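Local coordinates for protein AgaA (Rhizobium radiobacter, PDB 6HLX) that binds the opine agropinic acid as the periplasmic solute-binding component of an ABC transporter that imports it, at residues A[99-104]-A[399-404]; A[283-288]-A[439-444]; A[377-382]-A[390-395]; A[386-391]-A[469-474]. All coordinates share one frame; numbering follows the deposited sequence.

How the contacts relate
Following the chain from the N terminus, contact 1 begins at helix 99-102 and closes a loop of nearly 300 residues onto the coil at 399-404. Contact 2 starts inside that loop, at 283-288, but ends beyond it on helix 426-443, so the two cross. Contact 3 is a short local closure, from strand 374-379 to helix 388-393, and lies within the spans of both. Contact 4 leaves that same helix, sharing S390 and N391 with contact 3, and reaches 469-474, crossing contacts 1 and 2. Helix 388-393 is the common hub: contacts 3 and 4 use it directly, R401 of contact 1 bonds to N391 O, and I285 and A440 of contact 2 pack on Y393.

Contact 1: A[99-104]-A[399-404]; sequences RNELSS and LVRTNN. With G9Z (agropinic acid), chain E; SO4 (sulfate ion), chain U.
R401 NE gives its hydrogen bond to the backbone oxygen of N391, while E101 OE1 lies 3.6 Å from R401 NE across the contact as a charge partner. This salt bridge is one of charge alone, because OE1 lies well out of the guanidinium plane and no N-H points at it; the carboxylate and guanidinium planes are 71° apart. E101 reaches this place by a bend at chi2 (74°). N100 crosses the arginine at about a right angle, its amide tilted just 16° from the guanidinium plane. Its ND2 comes to 3.1 Å from R401 NH2, but both are donors, and each is satisfied by a carbonyl: ND2 by G395 O, NH2 by K398 O. N100 OD1 accepts from K398 N, and R401 NH1 binds Y394 O. On one guanidinium face N404 ND2 sits 3.6 Å above the plane, while N404 OD1 accepts from R401 N at 2.8 Å. Next along the chain, T402 O receives a hydrogen bond from agropinic acid OAT at 2.7 Å. The buried arginine thus has a carbonyl oxygen at each of its three nitrogens and a nearby carboxylate that probably offsets its charge, in the loop that supplies T402 and N403 to the opine pocket.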
# COMPACT_ATOMS: atom_id res chain seq x y z
N ARG A 99 0.78 12.37 4.24
CA ARG A 99 0.79 13.84 4.35
C ARG A 99 1.63 14.48 3.20
O ARG A 99 1.22 15.48 2.64
CB ARG A 99 1.38 14.26 5.72
CG ARG A 99 1.66 15.77 5.81
CD ARG A 99 1.90 16.23 7.22
NE ARG A 99 3.03 15.55 7.87
CZ ARG A 99 4.29 15.98 7.86
NH1 ARG A 99 4.62 17.08 7.20
NH2 ARG A 99 5.23 15.31 8.53
N ASN A 100 2.79 13.90 2.88
CA ASN A 100 3.65 14.50 1.84
C ASN A 100 2.91 14.65 0.50
O ASN A 100 3.05 15.68 -0.18
CB ASN A 100 4.91 13.65 1.62
CG ASN A 100 6.18 14.46 1.50
OD1 ASN A 100 6.37 15.46 2.20
ND2 ASN A 100 7.10 14.03 0.63
N GLU A 101 2.14 13.61 0.14
CA GLU A 101 1.45 13.54 -1.16
C GLU A 101 0.23 14.44 -1.23
O GLU A 101 -0.12 14.91 -2.32
CB GLU A 101 1.13 12.08 -1.50
CG GLU A 101 2.38 11.21 -1.66
CD GLU A 101 3.13 10.84 -0.39
OE1 GLU A 101 4.34 10.54 -0.46
OE2 GLU A 101 2.50 10.88 0.68
N LEU A 102 -0.41 14.70 -0.09
CA LEU A 102 -1.58 15.59 -0.09
C LEU A 102 -1.19 17.03 0.28
O LEU A 102 -2.05 17.91 0.18
CB LEU A 102 -2.67 15.06 0.87
CG LEU A 102 -3.56 13.95 0.32
CD1 LEU A 102 -2.86 12.60 0.40
CD2 LEU A 102 -4.84 13.87 1.12
N SER A 103 0.10 17.28 0.68
CA SER A 103 0.58 18.57 1.21
C SER A 103 0.46 19.77 0.26
O SER A 103 0.53 20.91 0.72
CB SER A 103 2.02 18.48 1.73
OG SER A 103 2.91 18.25 0.66
N SER A 104 0.24 19.53 -1.04
CA SER A 104 0.04 20.62 -2.00
C SER A 104 -1.32 21.30 -1.80
O SER A 104 -1.52 22.38 -2.34
CB SER A 104 0.21 20.14 -3.43
OG SER A 104 -0.67 19.06 -3.68
N LEU A 399 10.23 13.29 5.31
CA LEU A 399 11.33 12.50 4.73
C LEU A 399 11.39 11.05 5.17
O LEU A 399 12.22 10.30 4.67
CB LEU A 399 12.69 13.19 4.99
CG LEU A 399 12.91 14.50 4.21
CD1 LEU A 399 14.19 15.23 4.68
CD2 LEU A 399 12.96 14.23 2.69
N VAL A 400 10.50 10.65 6.08
CA VAL A 400 10.41 9.25 6.55
C VAL A 400 8.99 8.82 6.24
O VAL A 400 8.05 9.30 6.85
CB VAL A 400 10.79 9.07 8.04
CG1 VAL A 400 10.57 7.62 8.47
CG2 VAL A 400 12.25 9.50 8.28
N ARG A 401 8.84 7.96 5.24
CA ARG A 401 7.52 7.51 4.79
C ARG A 401 7.45 5.98 4.74
O ARG A 401 8.49 5.32 4.80
CB ARG A 401 7.18 8.12 3.41
CG ARG A 401 7.31 9.66 3.39
CD ARG A 401 6.83 10.31 2.10
NE ARG A 401 7.59 9.89 0.92
CZ ARG A 401 8.63 10.55 0.41
NH1 ARG A 401 9.20 10.13 -0.71
NH2 ARG A 401 9.10 11.63 1.02
N THR A 402 6.25 5.43 4.56
CA THR A 402 6.12 3.97 4.53
C THR A 402 6.86 3.30 3.35
O THR A 402 7.29 2.17 3.50
CB THR A 402 4.61 3.57 4.46
OG1 THR A 402 4.02 4.18 3.29
CG2 THR A 402 3.84 3.92 5.74
N ASN A 403 7.03 4.01 2.21
CA ASN A 403 7.59 3.44 0.97
C ASN A 403 8.93 4.02 0.51
O ASN A 403 9.46 3.54 -0.48
CB ASN A 403 6.59 3.60 -0.18
CG ASN A 403 5.38 2.71 -0.06
OD1 ASN A 403 4.25 3.10 -0.42
ND2 ASN A 403 5.60 1.49 0.41
N ASN A 404 9.43 5.04 1.20
CA ASN A 404 10.68 5.67 0.72
C ASN A 404 11.94 5.17 1.42
O ASN A 404 11.88 4.33 2.33
CB ASN A 404 10.57 7.21 0.79
CG ASN A 404 10.87 7.79 2.16
OD1 ASN A 404 10.54 7.19 3.18
ND2 ASN A 404 11.49 8.99 2.21
OAM G9Z E . 0.93 -5.06 5.14
CAB G9Z E . 1.84 -5.81 4.76
CAC G9Z E . 2.12 -7.05 5.37
CB G9Z E . 3.30 -7.67 4.58
CA G9Z E . 3.75 -6.59 3.61
C G9Z E . 3.82 -7.09 2.27
O G9Z E . 2.78 -7.11 1.57
N G9Z E . 2.74 -5.49 3.81
CAG G9Z E . 2.67 -4.24 2.96
CAH G9Z E . 3.71 -3.22 3.43
OAP G9Z E . 4.99 -3.81 3.21
CAI G9Z E . 3.62 -1.89 2.69
OAQ G9Z E . 2.22 -1.52 2.56
CAJ G9Z E . 4.33 -0.74 3.47
OAR G9Z E . 4.21 0.49 2.73
CAK G9Z E . 5.81 -0.98 3.86
OAT G9Z E . 6.23 0.02 4.81
CAL G9Z E . 6.74 -1.04 2.65
OAS G9Z E . 8.08 -1.41 3.07
OXT G9Z E . 4.94 -7.51 1.87
S SO4 U . 10.32 13.48 8.94
O1 SO4 U . 11.17 12.86 10.00
O2 SO4 U . 9.47 12.46 8.33
O3 SO4 U . 9.46 14.49 9.57
O4 SO4 U . 11.19 14.13 7.97

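Contact 2: A[283-288]-A[439-444]; sequences FGIAIP and RALELS. With ACT (acetate ion), chain J.
I285 lies against the C-terminal turn of helix 426-443, as the first residue of an inverse gamma turn centred on A286 in the loop that follows strand 280-281. The contact across the two segments is wholly apolar. I285 CD1 is 3.6 Å from L441 CD2 and 3.8 Å from A440 CB, so the end of the isoleucine bridges two successive helical residues. Its CG1 branch is also in touch with L441 CD2. That fit follows from chi1 of I285 (-49°), which sets CG1 opposite the carbonyl carbon and turns the longer branch to the helix. L441 presents the same methyl to the backbone, with CD2 3.7 Å from G284 CA. Y393 of helix 388-393 packs on both I285 and A440, and Y448 of strand 446-451 also touches I285.

No hydrogen bond crosses between the two segments. S444 N closes the last helical turn on A440 O, after which S444 takes a positive phi of 41° and the chain leaves the helix; its hydroxyl bonds back to L441 O at 2.8 Å.

Ionic pairing occurs on a part of the helix that I285 does not touch. R439 NH2 makes a salt bridge with E442 OE2 at 3.4 Å, and D410 pairs with R439 NE. An acetate, probably from the crystallisation liquor, is held by R439 NH2, whose N-H meets acetate O at 3.1 Å and 175°.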
# COMPACT_ATOMS: atom_id res chain seq x y z
N PHE A 283 15.43 -6.10 -12.90
CA PHE A 283 16.83 -5.65 -13.02
C PHE A 283 16.95 -4.14 -13.23
O PHE A 283 17.98 -3.65 -13.67
CB PHE A 283 17.56 -6.42 -14.15
CG PHE A 283 17.76 -7.88 -13.84
CD1 PHE A 283 18.81 -8.29 -13.03
CD2 PHE A 283 16.92 -8.84 -14.39
CE1 PHE A 283 19.01 -9.65 -12.75
CE2 PHE A 283 17.13 -10.20 -14.11
CZ PHE A 283 18.15 -10.59 -13.28
N GLY A 284 15.89 -3.41 -12.92
CA GLY A 284 15.88 -1.95 -13.03
C GLY A 284 14.90 -1.38 -12.02
O GLY A 284 14.83 -1.85 -10.88
N ILE A 285 14.13 -0.37 -12.44
CA ILE A 285 13.10 0.23 -11.59
C ILE A 285 11.83 -0.60 -11.78
O ILE A 285 11.53 -1.06 -12.89
CB ILE A 285 12.86 1.73 -11.92
CG1 ILE A 285 14.18 2.55 -12.00
CG2 ILE A 285 11.88 2.37 -10.91
CD1 ILE A 285 15.03 2.58 -10.69
N ALA A 286 11.09 -0.84 -10.70
CA ALA A 286 9.87 -1.63 -10.77
C ALA A 286 8.68 -0.83 -11.33
O ALA A 286 7.73 -0.52 -10.60
CB ALA A 286 9.52 -2.24 -9.42
N ILE A 287 8.73 -0.53 -12.64
CA ILE A 287 7.62 0.17 -13.29
C ILE A 287 6.85 -0.87 -14.11
O ILE A 287 7.41 -1.49 -14.99
CB ILE A 287 8.11 1.39 -14.12
CG1 ILE A 287 8.76 2.44 -13.18
CG2 ILE A 287 6.92 2.01 -14.90
CD1 ILE A 287 9.42 3.55 -13.85
N PRO A 288 5.54 -1.09 -13.83
CA PRO A 288 4.82 -2.10 -14.63
C PRO A 288 4.63 -1.64 -16.06
O PRO A 288 4.60 -0.44 -16.34
CB PRO A 288 3.45 -2.21 -13.94
CG PRO A 288 3.61 -1.52 -12.60
CD PRO A 288 4.68 -0.48 -12.80
N ARG A 439 17.86 8.86 -13.79
CA ARG A 439 18.40 9.37 -12.52
C ARG A 439 18.08 8.41 -11.35
O ARG A 439 18.91 8.24 -10.46
CB ARG A 439 17.89 10.79 -12.23
CG ARG A 439 18.51 11.38 -10.97
CD ARG A 439 19.43 12.51 -11.28
NE ARG A 439 20.07 13.05 -10.09
CZ ARG A 439 21.38 13.16 -9.94
NH1 ARG A 439 21.89 13.71 -8.84
NH2 ARG A 439 22.20 12.74 -10.90
N ALA A 440 16.90 7.78 -11.38
CA ALA A 440 16.50 6.80 -10.35
C ALA A 440 17.46 5.59 -10.37
O ALA A 440 17.76 5.03 -9.33
CB ALA A 440 15.08 6.33 -10.61
N LEU A 441 17.89 5.16 -11.56
CA LEU A 441 18.82 4.02 -11.66
C LEU A 441 20.21 4.44 -11.20
O LEU A 441 20.86 3.72 -10.44
CB LEU A 441 18.88 3.53 -13.11
CG LEU A 441 17.65 2.77 -13.60
CD1 LEU A 441 17.63 2.68 -15.14
CD2 LEU A 441 17.59 1.37 -12.96
N GLU A 442 20.68 5.60 -11.67
CA GLU A 442 21.99 6.12 -11.31
C GLU A 442 22.19 6.21 -9.79
O GLU A 442 23.21 5.74 -9.27
CB GLU A 442 22.19 7.50 -11.96
CG GLU A 442 23.52 8.12 -11.60
CD GLU A 442 23.74 9.54 -12.11
OE1 GLU A 442 24.79 10.13 -11.77
OE2 GLU A 442 22.86 10.06 -12.83
N LEU A 443 21.21 6.80 -9.09
CA LEU A 443 21.30 7.00 -7.65
C LEU A 443 20.84 5.80 -6.84
O LEU A 443 21.28 5.62 -5.69
CB LEU A 443 20.56 8.28 -7.21
CG LEU A 443 21.05 9.61 -7.81
CD1 LEU A 443 20.20 10.75 -7.28
CD2 LEU A 443 22.52 9.90 -7.47
N SER A 444 19.96 4.98 -7.43
CA SER A 444 19.38 3.79 -6.79
C SER A 444 18.99 3.99 -5.30
O SER A 444 19.41 3.18 -4.46
CB SER A 444 20.31 2.59 -6.96
OG SER A 444 20.23 2.11 -8.29
C ACT J . 25.29 13.80 -9.40
O ACT J . 25.28 12.99 -10.37
OXT ACT J . 25.40 13.49 -8.19
CH3 ACT J . 25.16 15.31 -9.73

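Contact 3: A[377-382]-A[390-395]; sequences MGSLGE and SNYYYG. With G9Z (agropinic acid), chain E.
Y392 drives its ring from helix 388-393 to the end of strand 374-379, where its hydroxyl forms the tight part of the contact. Y392 OH donates to L380 O at 2.7 Å, approaching from well above the carbonyl plane, 56° out of it, with L380 O lying near the plane of the tyrosine ring. S379 OG is 2.9 Å from Y392 OH. The torsion of S379 that puts its OG beside the tyrosine hydroxyl is chi1 at -157°, with OG opposite the backbone N. M377 closes in at another part of the ring edge: its SD is 3.7 Å from Y392 CE2 and 88° off the ring normal, a Met-aromatic contact made in the ring plane. Extended chi1 and chi2 carry the sulfur of M377 out to that edge.

The E382 end is looser and hydrated. N391 ND2 approaches E382 CG no closer than 3.5 Å, and a water fills in the polar link, accepting from E382 N at 2.9 Å and from N391 ND2 at 3.0 Å. The carboxylate of E382 turns to another partner, R26.

G378 O accepts from agropinic acid OAP at 2.7 Å, so the strand that receives Y392 also lines the opine pocket. Strand 374-379 runs beside strand 240-245 in the mixed sheet, M377 packing on F240 and on L446 of strand 446-451, while helix 411-422 touches S390 and Y393 of helix 388-393 and Y394 just after it.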
# COMPACT_ATOMS: atom_id res chain seq x y z
N MET A 377 11.35 -4.46 1.51
CA MET A 377 10.21 -3.71 0.99
C MET A 377 9.35 -4.68 0.19
O MET A 377 9.84 -5.24 -0.78
CB MET A 377 10.75 -2.57 0.06
CG MET A 377 9.66 -1.85 -0.75
SD MET A 377 10.32 -0.49 -1.75
CE MET A 377 11.38 -1.40 -2.98
N GLY A 378 8.11 -4.86 0.61
CA GLY A 378 7.09 -5.65 -0.08
C GLY A 378 5.98 -4.66 -0.35
O GLY A 378 5.28 -4.27 0.59
N SER A 379 5.91 -4.09 -1.56
CA SER A 379 4.99 -2.97 -1.75
C SER A 379 4.58 -2.76 -3.19
O SER A 379 4.78 -3.64 -4.02
CB SER A 379 5.58 -1.69 -1.16
OG SER A 379 4.54 -0.75 -0.86
N LEU A 380 3.93 -1.62 -3.46
CA LEU A 380 3.43 -1.33 -4.82
C LEU A 380 3.15 0.16 -4.90
O LEU A 380 3.24 0.85 -3.87
CB LEU A 380 2.14 -2.14 -5.08
CG LEU A 380 1.18 -2.41 -3.91
CD1 LEU A 380 0.53 -1.12 -3.38
CD2 LEU A 380 0.09 -3.40 -4.34
N GLY A 381 2.89 0.65 -6.10
CA GLY A 381 2.52 2.05 -6.25
C GLY A 381 1.17 2.24 -5.58
O GLY A 381 0.26 1.41 -5.73
N GLU A 382 1.06 3.29 -4.77
CA GLU A 382 -0.18 3.50 -3.97
C GLU A 382 -1.34 4.07 -4.78
O GLU A 382 -2.48 4.08 -4.30
CB GLU A 382 0.12 4.37 -2.75
CG GLU A 382 1.14 3.73 -1.80
CD GLU A 382 0.64 2.54 -0.97
OE1 GLU A 382 -0.55 2.15 -1.07
OE2 GLU A 382 1.49 1.99 -0.23
N SER A 390 6.37 9.57 -6.73
CA SER A 390 6.73 10.62 -5.76
C SER A 390 6.73 10.08 -4.33
O SER A 390 7.59 10.45 -3.53
CB SER A 390 5.75 11.79 -5.82
OG SER A 390 6.10 12.65 -6.89
N ASN A 391 5.78 9.19 -4.03
CA ASN A 391 5.66 8.59 -2.72
C ASN A 391 6.94 7.81 -2.33
O ASN A 391 7.34 7.81 -1.17
CB ASN A 391 4.42 7.71 -2.67
CG ASN A 391 4.20 7.02 -1.35
OD1 ASN A 391 4.27 7.62 -0.24
ND2 ASN A 391 3.94 5.73 -1.44
N TYR A 392 7.62 7.22 -3.34
CA TYR A 392 8.87 6.48 -3.17
C TYR A 392 10.13 7.34 -3.22
O TYR A 392 11.09 7.06 -2.51
CB TYR A 392 8.97 5.39 -4.28
CG TYR A 392 8.11 4.19 -3.97
CD1 TYR A 392 6.72 4.24 -4.14
CD2 TYR A 392 8.67 3.02 -3.48
CE1 TYR A 392 5.91 3.16 -3.77
CE2 TYR A 392 7.87 1.93 -3.13
CZ TYR A 392 6.49 2.00 -3.29
OH TYR A 392 5.72 0.95 -2.87
N TYR A 393 10.17 8.34 -4.12
CA TYR A 393 11.39 9.09 -4.45
C TYR A 393 11.51 10.53 -4.02
O TYR A 393 12.64 11.04 -3.95
CB TYR A 393 11.60 9.04 -5.99
CG TYR A 393 12.03 7.68 -6.48
CD1 TYR A 393 11.09 6.69 -6.77
CD2 TYR A 393 13.38 7.37 -6.67
CE1 TYR A 393 11.47 5.42 -7.20
CE2 TYR A 393 13.78 6.12 -7.12
CZ TYR A 393 12.82 5.14 -7.36
OH TYR A 393 13.20 3.89 -7.80
N TYR A 394 10.39 11.24 -3.85
CA TYR A 394 10.44 12.68 -3.56
C TYR A 394 11.08 12.97 -2.20
O TYR A 394 11.00 12.15 -1.29
CB TYR A 394 9.02 13.26 -3.58
CG TYR A 394 9.00 14.75 -3.84
CD1 TYR A 394 9.16 15.26 -5.13
CD2 TYR A 394 8.85 15.66 -2.80
CE1 TYR A 394 9.16 16.63 -5.37
CE2 TYR A 394 8.86 17.04 -3.03
CZ TYR A 394 8.97 17.51 -4.33
OH TYR A 394 8.96 18.87 -4.59
N GLY A 395 11.64 14.16 -2.06
CA GLY A 395 12.11 14.65 -0.77
C GLY A 395 10.90 15.24 -0.05
O GLY A 395 10.00 14.51 0.37
OAM G9Z E . 0.93 -5.06 5.14
CAB G9Z E . 1.84 -5.81 4.76
CAC G9Z E . 2.12 -7.05 5.37
CB G9Z E . 3.30 -7.67 4.58
CA G9Z E . 3.75 -6.59 3.61
C G9Z E . 3.82 -7.09 2.27
O G9Z E . 2.78 -7.11 1.57
N G9Z E . 2.74 -5.49 3.81
CAG G9Z E . 2.67 -4.24 2.96
CAH G9Z E . 3.71 -3.22 3.43
OAP G9Z E . 4.99 -3.81 3.21
CAI G9Z E . 3.62 -1.89 2.69
OAQ G9Z E . 2.22 -1.52 2.56
CAJ G9Z E . 4.33 -0.74 3.47
OAR G9Z E . 4.21 0.49 2.73
CAK G9Z E . 5.81 -0.98 3.86
OAT G9Z E . 6.23 0.02 4.81
CAL G9Z E . 6.74 -1.04 2.65
OAS G9Z E . 8.08 -1.41 3.07
OXT G9Z E . 4.94 -7.51 1.87
O HOH W 1 3.18 5.14 -4.25

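Contact 4: A[386-391]-A[469-474]; sequences ADWLSN and PGFLTF
F471 sets the edge of its ring against the indole face of W388 in a T-shaped stack. The F471 ring and the six-membered ring of W388 have planes 75° apart and centroids 5.1 Å apart, and the two side chains cross at about a right angle. F471 CE2 does the touching: it stands 3.6 Å above the indole, over W388 CE2 at the ring fusion. The adjacent F471 CZ reaches W388 CZ2 at 4.0 Å. In turn, W388 CE2 and NE1 lie near the plane of the F471 ring, as an edge-on approach requires.

W388 carries its indole between the backbone N and the carbonyl carbon (chi1 70°), which sends it toward 469-474, and chi2 near a right angle (-95°) turns its face to F471. The opposite indole face is occupied from the next residue, L389, whose CD2 is 3.5 Å above the plane, so the ring is clamped between leucine and phenylalanine. S390 OG bonds to D387 OD1 at 2.7 Å, and R421 pairs with that aspartate.

The stack belongs to a larger aromatic cluster in which W388 also meets Y392 edge to face and both rings of the stack meet Y291. It joins helix 388-393 to the 3-10 segment at 471-474, whose F474 touches agropinic acid, while helices 411-422 and 426-443 pack on L389.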
# COMPACT_ATOMS: atom_id res chain seq x y z
N ALA A 386 1.30 7.61 -12.86
CA ALA A 386 2.77 7.58 -12.82
C ALA A 386 3.33 8.27 -11.57
O ALA A 386 4.46 7.96 -11.14
CB ALA A 386 3.34 8.24 -14.05
N ASP A 387 2.57 9.24 -11.00
CA ASP A 387 3.04 9.96 -9.80
C ASP A 387 3.11 9.08 -8.55
O ASP A 387 3.53 9.56 -7.49
CB ASP A 387 2.24 11.25 -9.54
CG ASP A 387 2.91 12.14 -8.50
OD1 ASP A 387 4.12 12.45 -8.67
OD2 ASP A 387 2.25 12.47 -7.49
N TRP A 388 2.77 7.77 -8.66
CA TRP A 388 3.00 6.86 -7.52
C TRP A 388 4.49 6.95 -7.13
O TRP A 388 4.86 6.76 -5.98
CB TRP A 388 2.65 5.40 -7.89
CG TRP A 388 3.58 4.72 -8.88
CD1 TRP A 388 3.41 4.63 -10.23
CD2 TRP A 388 4.73 3.91 -8.56
NE1 TRP A 388 4.41 3.86 -10.78
CE2 TRP A 388 5.22 3.38 -9.78
CE3 TRP A 388 5.40 3.58 -7.35
CZ2 TRP A 388 6.33 2.51 -9.83
CZ3 TRP A 388 6.51 2.73 -7.41
CH2 TRP A 388 6.98 2.23 -8.63
N LEU A 389 5.35 7.27 -8.11
CA LEU A 389 6.80 7.42 -7.90
C LEU A 389 7.16 8.46 -6.84
O LEU A 389 8.18 8.30 -6.17
CB LEU A 389 7.50 7.72 -9.23
CG LEU A 389 7.44 6.57 -10.26
CD1 LEU A 389 7.75 7.09 -11.70
CD2 LEU A 389 8.40 5.43 -9.84
N SER A 390 6.37 9.57 -6.73
CA SER A 390 6.73 10.62 -5.76
C SER A 390 6.73 10.08 -4.33
O SER A 390 7.59 10.45 -3.53
CB SER A 390 5.75 11.79 -5.82
OG SER A 390 6.10 12.65 -6.89
N ASN A 391 5.78 9.19 -4.03
CA ASN A 391 5.66 8.59 -2.72
C ASN A 391 6.94 7.81 -2.33
O ASN A 391 7.34 7.81 -1.17
CB ASN A 391 4.42 7.71 -2.67
CG ASN A 391 4.20 7.02 -1.35
OD1 ASN A 391 4.27 7.62 -0.24
ND2 ASN A 391 3.94 5.73 -1.44
N PRO A 469 -6.93 -5.08 -9.73
CA PRO A 469 -5.82 -5.26 -10.68
C PRO A 469 -4.51 -4.54 -10.38
O PRO A 469 -4.52 -3.40 -9.92
CB PRO A 469 -6.41 -4.81 -12.02
CG PRO A 469 -7.55 -3.93 -11.68
CD PRO A 469 -8.12 -4.52 -10.40
N GLY A 470 -3.40 -5.22 -10.70
CA GLY A 470 -2.04 -4.70 -10.59
C GLY A 470 -1.77 -4.08 -9.23
O GLY A 470 -1.98 -4.74 -8.21
N PHE A 471 -1.40 -2.78 -9.21
CA PHE A 471 -1.10 -2.05 -7.97
C PHE A 471 -2.28 -1.88 -7.02
O PHE A 471 -2.08 -1.40 -5.89
CB PHE A 471 -0.50 -0.67 -8.32
CG PHE A 471 0.95 -0.62 -8.70
CD1 PHE A 471 1.77 -1.74 -8.55
CD2 PHE A 471 1.51 0.54 -9.23
CE1 PHE A 471 3.14 -1.68 -8.87
CE2 PHE A 471 2.88 0.60 -9.56
CZ PHE A 471 3.68 -0.50 -9.36
N LEU A 472 -3.51 -2.21 -7.44
CA LEU A 472 -4.68 -2.03 -6.58
C LEU A 472 -4.96 -3.23 -5.69
O LEU A 472 -5.94 -3.21 -4.93
CB LEU A 472 -5.94 -1.71 -7.41
CG LEU A 472 -5.88 -0.39 -8.15
CD1 LEU A 472 -7.07 -0.23 -9.02
CD2 LEU A 472 -5.81 0.77 -7.17
N THR A 473 -4.11 -4.29 -5.75
CA THR A 473 -4.41 -5.51 -4.97
C THR A 473 -4.60 -5.26 -3.47
O THR A 473 -5.49 -5.87 -2.87
CB THR A 473 -3.40 -6.63 -5.24
OG1 THR A 473 -3.80 -7.81 -4.52
CG2 THR A 473 -1.96 -6.25 -4.88
N PHE A 474 -3.82 -4.35 -2.86
CA PHE A 474 -3.97 -4.10 -1.41
C PHE A 474 -5.29 -3.39 -1.03
O PHE A 474 -5.60 -3.27 0.16
CB PHE A 474 -2.77 -3.35 -0.83
CG PHE A 474 -1.43 -4.08 -0.85
CD1 PHE A 474 -1.37 -5.46 -1.05
CD2 PHE A 474 -0.25 -3.39 -0.60
CE1 PHE A 474 -0.13 -6.13 -1.02
CE2 PHE A 474 0.99 -4.06 -0.60
CZ PHE A 474 1.04 -5.42 -0.81